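Local coordinates for endonuclease EndoMS (PDB 5GKE), which cuts double-stranded DNA at mismatched base pairs, acting as a mismatch restriction endonuclease of the NucS family with a magnesium-binding nuclease domain, at the interface of chains A and B. Numbering follows the deposited sequence. Chains: chain A/B, Endonuclease EndoMS.

Contact 1: the interface of chains A and B. Residues chain A 5-6, 118-119, 121; chain B 35, 53, 113.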
# COMPACT_ATOMS: atom_id res chain seq x y z
N LYS A 5 -21.29 -20.34 -13.01
CA LYS A 5 -20.18 -19.64 -12.39
C LYS A 5 -20.45 -18.13 -12.35
O LYS A 5 -20.09 -17.47 -11.37
CB LYS A 5 -18.87 -19.96 -13.09
CG LYS A 5 -17.69 -20.08 -12.11
CD LYS A 5 -16.53 -20.92 -12.62
CE LYS A 5 -16.05 -21.86 -11.52
NZ LYS A 5 -14.99 -22.83 -11.90
N VAL A 6 -21.14 -17.62 -13.37
CA VAL A 6 -21.41 -16.18 -13.47
C VAL A 6 -22.89 -15.87 -13.71
O VAL A 6 -23.54 -16.51 -14.51
CB VAL A 6 -20.58 -15.52 -14.62
CG1 VAL A 6 -20.94 -14.04 -14.81
CG2 VAL A 6 -19.10 -15.67 -14.36
N PHE A 118 -20.02 -13.73 -9.25
CA PHE A 118 -18.99 -14.56 -9.83
C PHE A 118 -18.58 -15.59 -8.79
O PHE A 118 -17.93 -15.27 -7.80
CB PHE A 118 -17.80 -13.68 -10.26
CG PHE A 118 -16.64 -14.43 -10.86
CD1 PHE A 118 -16.80 -15.68 -11.42
CD2 PHE A 118 -15.37 -13.86 -10.87
CE1 PHE A 118 -15.71 -16.35 -11.97
CE2 PHE A 118 -14.30 -14.53 -11.42
CZ PHE A 118 -14.46 -15.76 -11.97
N ARG A 119 -18.92 -16.85 -9.04
CA ARG A 119 -18.62 -17.85 -8.04
C ARG A 119 -17.26 -18.37 -8.43
O ARG A 119 -17.15 -19.34 -9.16
CB ARG A 119 -19.69 -18.95 -8.03
CG ARG A 119 -21.09 -18.39 -8.28
CD ARG A 119 -22.25 -19.39 -8.38
NE ARG A 119 -23.50 -18.74 -7.98
CZ ARG A 119 -24.20 -17.89 -8.73
NH1 ARG A 119 -23.81 -17.60 -9.97
NH2 ARG A 119 -25.32 -17.33 -8.26
N GLU A 121 -13.53 -19.96 -8.32
CA GLU A 121 -12.90 -21.11 -7.74
C GLU A 121 -11.41 -20.96 -7.93
O GLU A 121 -10.95 -20.81 -9.05
CB GLU A 121 -13.43 -22.38 -8.40
CG GLU A 121 -13.12 -23.67 -7.69
CD GLU A 121 -13.79 -24.87 -8.37
OE1 GLU A 121 -14.26 -24.72 -9.53
OE2 GLU A 121 -13.84 -25.95 -7.75
N ALA B 35 -12.36 -14.71 -15.42
CA ALA B 35 -11.70 -15.75 -16.17
C ALA B 35 -10.90 -16.73 -15.33
O ALA B 35 -10.40 -16.40 -14.26
CB ALA B 35 -10.81 -15.12 -17.22
N ASP B 53 -9.61 -18.93 -10.82
CA ASP B 53 -10.58 -17.90 -11.19
C ASP B 53 -10.27 -16.56 -10.55
O ASP B 53 -10.14 -16.47 -9.33
CB ASP B 53 -11.99 -18.31 -10.78
CG ASP B 53 -12.52 -19.49 -11.58
OD1 ASP B 53 -11.88 -19.91 -12.57
OD2 ASP B 53 -13.60 -19.99 -11.19
N TYR B 113 -15.16 -16.36 -18.59
CA TYR B 113 -16.56 -16.51 -18.24
C TYR B 113 -17.34 -15.27 -18.65
O TYR B 113 -18.51 -15.36 -19.02
CB TYR B 113 -16.71 -16.76 -16.76
CG TYR B 113 -15.85 -17.86 -16.22
CD1 TYR B 113 -16.00 -19.17 -16.65
CD2 TYR B 113 -14.89 -17.60 -15.24
CE1 TYR B 113 -15.20 -20.20 -16.15
CE2 TYR B 113 -14.10 -18.61 -14.71
CZ TYR B 113 -14.26 -19.91 -15.17
OH TYR B 113 -13.49 -20.91 -14.64
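In the N-terminal PH-like domain of this NucS-family endonuclease, the segment that follows strand 114-118 of chain A meets strand 52-58 of chain B, with A:Lys5 reaching across B:Tyr113. The backbone N and O of A:Glu121 bond the carboxylate and the backbone N of B:Asp53. A:Glu121 N approaches OD2 of B:Asp53 at 2.9 Å, fairly straight (160° at H) but from above the carboxylate plane; in return, B:Asp53 N donates to A:Glu121 O, also at 2.9 Å. A:Glu121 is poorly ordered, which makes its bonds less certain than the rest. The same OD2 of B:Asp53 takes a salt bridge from ammonium NZ of A:Lys5 at 3.2 Å, the side chains coming from opposite directions. On the other branch, B:Asp53 OD1 accepts the phenol OH of B:Tyr113 at 2.8 Å on its syn side, 30° out of the carboxylate plane, a bond that would limit rotation of the carboxylate. With CG beside the backbone N (chi1 -51°), the tyrosine ring lies beneath A:Lys5 CD, 4.0 Å from the centroid. B:Tyr113 CB meets A:Val6 CG2 at 3.6 Å. CE1 of A:Phe118 touches CD2 of B:Tyr113 at 3.6 Å, the two side chains crossing at about a right angle, while A:Phe118 CZ packs on B:Asp53 CB at 3.7 Å.

Contact 2: the interface of chains A and B. Residues chain A 68-71; chain B 30, 59-61.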
# COMPACT_ATOMS: atom_id res chain seq x y z
N GLN A 68 -12.34 3.99 -9.33
CA GLN A 68 -12.59 4.94 -10.40
C GLN A 68 -11.83 4.47 -11.64
O GLN A 68 -11.14 3.46 -11.59
CB GLN A 68 -12.17 6.33 -9.98
CG GLN A 68 -12.88 6.75 -8.75
CD GLN A 68 -12.52 8.15 -8.33
OE1 GLN A 68 -11.40 8.41 -7.88
NE2 GLN A 68 -13.48 9.07 -8.47
N SER A 69 -11.97 5.19 -12.74
CA SER A 69 -11.34 4.74 -13.99
C SER A 69 -9.85 5.10 -14.03
O SER A 69 -9.14 4.77 -14.98
CB SER A 69 -12.06 5.32 -15.20
OG SER A 69 -12.33 6.69 -14.98
N LYS A 70 -9.36 5.74 -12.97
CA LYS A 70 -7.94 5.99 -12.86
C LYS A 70 -7.29 5.39 -11.62
O LYS A 70 -7.94 5.01 -10.65
CB LYS A 70 -7.67 7.50 -12.90
CG LYS A 70 -7.92 8.11 -14.27
CD LYS A 70 -7.72 9.62 -14.26
CE LYS A 70 -8.26 10.23 -15.54
NZ LYS A 70 -7.78 9.51 -16.75
N LYS A 71 -5.97 5.39 -11.71
CA LYS A 71 -4.95 4.88 -10.80
C LYS A 71 -5.00 3.41 -10.45
O LYS A 71 -5.84 2.67 -10.92
CB LYS A 71 -5.04 5.66 -9.47
CG LYS A 71 -5.36 7.15 -9.58
CD LYS A 71 -4.22 7.91 -10.25
CE LYS A 71 -2.97 7.95 -9.36
NZ LYS A 71 -1.81 8.69 -9.95
N MET B 30 -13.32 1.15 -19.05
CA MET B 30 -12.88 0.09 -18.16
C MET B 30 -13.25 -1.26 -18.74
O MET B 30 -14.40 -1.51 -19.13
CB MET B 30 -13.48 0.27 -16.78
CG MET B 30 -13.46 1.72 -16.35
SD MET B 30 -13.57 1.97 -14.58
CE MET B 30 -12.15 1.01 -14.07
N LYS B 59 -7.89 -0.45 -16.53
CA LYS B 59 -8.36 0.93 -16.55
C LYS B 59 -7.78 1.66 -17.77
O LYS B 59 -6.71 1.28 -18.26
CB LYS B 59 -7.99 1.67 -15.28
CG LYS B 59 -8.48 1.02 -13.99
CD LYS B 59 -8.34 1.98 -12.81
CE LYS B 59 -8.78 1.33 -11.51
NZ LYS B 59 -8.89 2.35 -10.42
N PRO B 60 -8.49 2.67 -18.28
CA PRO B 60 -8.06 3.37 -19.49
C PRO B 60 -6.70 4.05 -19.36
O PRO B 60 -6.04 4.28 -20.38
CB PRO B 60 -9.17 4.42 -19.70
CG PRO B 60 -9.92 4.47 -18.40
CD PRO B 60 -9.84 3.08 -17.88
N ASP B 61 -6.27 4.32 -18.13
CA ASP B 61 -4.99 4.95 -17.87
C ASP B 61 -3.87 3.93 -17.76
O ASP B 61 -2.74 4.27 -17.41
CB ASP B 61 -5.05 5.79 -16.59
CG ASP B 61 -4.99 4.93 -15.34
OD1 ASP B 61 -5.22 3.70 -15.42
OD2 ASP B 61 -4.72 5.51 -14.26
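The A:Gln68-A:Lys71 loop bends around B:Lys59, turning the carbonyls of A:Gln68, A:Lys70 and A:Lys71 toward its ammonium group, with A:Lys71 itself at positive phi (59°). NZ of B:Lys59 donates to A:Gln68 O at 2.8 Å, tilted from the carbonyl plane. A second bond runs from B:Lys59 NZ to A:Lys70 O, also 2.8 Å, and a longer one to A:Lys71 O at 3.1 Å; in both the nitrogen stands above the carbonyl plane. The lysine chain is extended beyond CG, which carries its charge away from its own backbone into this group of carbonyls, a setting likely to stabilise the ammonium form. Beside it, OD2 of B:Asp61 accepts the amide N of A:Lys71 at 2.8 Å, on the syn side but 34° out of the carboxylate plane. Its CG lies between backbone N and carbonyl carbon (chi1 77°), which turns the acid toward the chain A loop. A:Ser69 is flanked by apolar groups of chain B: SD of B:Met30 meets its CA at 3.6 Å, and CG of B:Pro60 approaches its CB at 3.9 Å. By gripping main-chain atoms, B:Lys59 and B:Asp61 probably couple the loop's shape to the pairing of the two chains.

Contact 3: the interface of chains A and B. Residues chain A 6, 8, 116, 118; chain B 10, 34, 113-114.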
# COMPACT_ATOMS: atom_id res chain seq x y z
N VAL A 6 -21.14 -17.62 -13.37
CA VAL A 6 -21.41 -16.18 -13.47
C VAL A 6 -22.89 -15.87 -13.71
O VAL A 6 -23.54 -16.51 -14.51
CB VAL A 6 -20.58 -15.52 -14.62
CG1 VAL A 6 -20.94 -14.04 -14.81
CG2 VAL A 6 -19.10 -15.67 -14.36
N VAL A 8 -25.26 -12.34 -14.54
CA VAL A 8 -25.11 -10.94 -14.91
C VAL A 8 -26.46 -10.36 -15.17
O VAL A 8 -27.25 -10.95 -15.91
CB VAL A 8 -24.25 -10.77 -16.20
CG1 VAL A 8 -24.21 -9.31 -16.62
CG2 VAL A 8 -22.86 -11.28 -16.00
N SER A 116 -23.31 -8.34 -10.87
CA SER A 116 -22.87 -9.66 -11.27
C SER A 116 -22.40 -10.47 -10.09
O SER A 116 -21.85 -9.94 -9.11
CB SER A 116 -21.74 -9.57 -12.30
OG SER A 116 -20.57 -9.03 -11.71
N PHE A 118 -20.02 -13.73 -9.25
CA PHE A 118 -18.99 -14.56 -9.83
C PHE A 118 -18.58 -15.59 -8.79
O PHE A 118 -17.93 -15.27 -7.80
CB PHE A 118 -17.80 -13.68 -10.26
CG PHE A 118 -16.64 -14.43 -10.86
CD1 PHE A 118 -16.80 -15.68 -11.42
CD2 PHE A 118 -15.37 -13.86 -10.87
CE1 PHE A 118 -15.71 -16.35 -11.97
CE2 PHE A 118 -14.30 -14.53 -11.42
CZ PHE A 118 -14.46 -15.76 -11.97
N THR B 10 -21.29 -12.93 -21.57
CA THR B 10 -20.84 -14.12 -20.86
C THR B 10 -20.42 -15.17 -21.87
O THR B 10 -20.86 -15.12 -23.01
CB THR B 10 -21.91 -14.66 -19.91
OG1 THR B 10 -23.16 -14.72 -20.60
CG2 THR B 10 -22.05 -13.72 -18.72
N PHE B 34 -14.09 -11.83 -16.08
CA PHE B 34 -13.98 -12.93 -15.14
C PHE B 34 -13.43 -14.11 -15.92
O PHE B 34 -13.96 -14.48 -16.97
CB PHE B 34 -15.33 -13.30 -14.48
CG PHE B 34 -16.08 -12.15 -13.86
CD1 PHE B 34 -17.47 -12.21 -13.75
CD2 PHE B 34 -15.43 -11.03 -13.35
CE1 PHE B 34 -18.20 -11.16 -13.19
CE2 PHE B 34 -16.15 -9.97 -12.77
CZ PHE B 34 -17.53 -10.04 -12.68
N TYR B 113 -15.16 -16.36 -18.59
CA TYR B 113 -16.56 -16.51 -18.24
C TYR B 113 -17.34 -15.27 -18.65
O TYR B 113 -18.51 -15.36 -19.02
CB TYR B 113 -16.71 -16.76 -16.76
CG TYR B 113 -15.85 -17.86 -16.22
CD1 TYR B 113 -16.00 -19.17 -16.65
CD2 TYR B 113 -14.89 -17.60 -15.24
CE1 TYR B 113 -15.20 -20.20 -16.15
CE2 TYR B 113 -14.10 -18.61 -14.71
CZ TYR B 113 -14.26 -19.91 -15.17
OH TYR B 113 -13.49 -20.91 -14.64
N MET B 114 -16.72 -14.11 -18.52
CA MET B 114 -17.40 -12.86 -18.82
C MET B 114 -16.41 -11.80 -19.25
O MET B 114 -15.33 -11.70 -18.67
CB MET B 114 -18.19 -12.37 -17.60
CG MET B 114 -19.14 -11.24 -17.91
SD MET B 114 -18.99 -9.80 -16.87
CE MET B 114 -17.31 -9.37 -17.17
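In this NucS-family nuclease, strands 6-10 and 114-118 of chain A pack against strands 6-10 and 30-42 of chain B and the start of its strand 114-118. The tight part is a phenylalanine pair: the rings of A:Phe118 and B:Phe34 stack nearly parallel, planes 7° apart and centroids 4.6 Å apart, the two side chains running antiparallel. The offset puts B:Phe34 CB over the A:Phe118 face, 3.6 Å from the centroid, and A:Phe118 CB over the rim of the B:Phe34 ring. With CG of A:Phe118 anti to its own N (chi1 179°), the ring extends across B:Phe34. The other face of B:Phe34 has B:Met114 CE of its own chain above its centre, so the ring is sandwiched, while A:Ser116 places CB at its edge in plane and OG 3.3 Å from CZ of B:Phe34. Packing is sparser toward the aliphatic side, where scattered methyl contacts replace ring stacking. A:Val6 spreads both methyls, CG2 reaching B:Phe34 CD1 at 3.9 Å and CG1 reaching B:Thr10 CG2 at 4.1 Å. Farther along, A:Val8 CG2 meets the B:Thr10 methyl CG2 at 3.7 Å, these side chains also antiparallel, and approaches CG of B:Met114 only at 4.2 Å.

Contacts 1 and 3 form one continuous surface: the centres of their C-alpha atoms are about 6 Å apart, and both use A:Val6, A:Phe118 and B:Tyr113. The polar cluster of contact 1 thus borders the apolar packing of contact 3. Contact 2 is separate, its C-alpha centre about 23 Å from that of contact 1 and 20 Å from that of contact 3, but strand 30-42 of chain B connects contacts 2 and 3, supplying B:Met30 to the former and B:Phe34 to the latter. Because the dimer is two-fold symmetric, each contact recurs with chains exchanged, so well-separated anchoring points would resist relative rotation of the subunits.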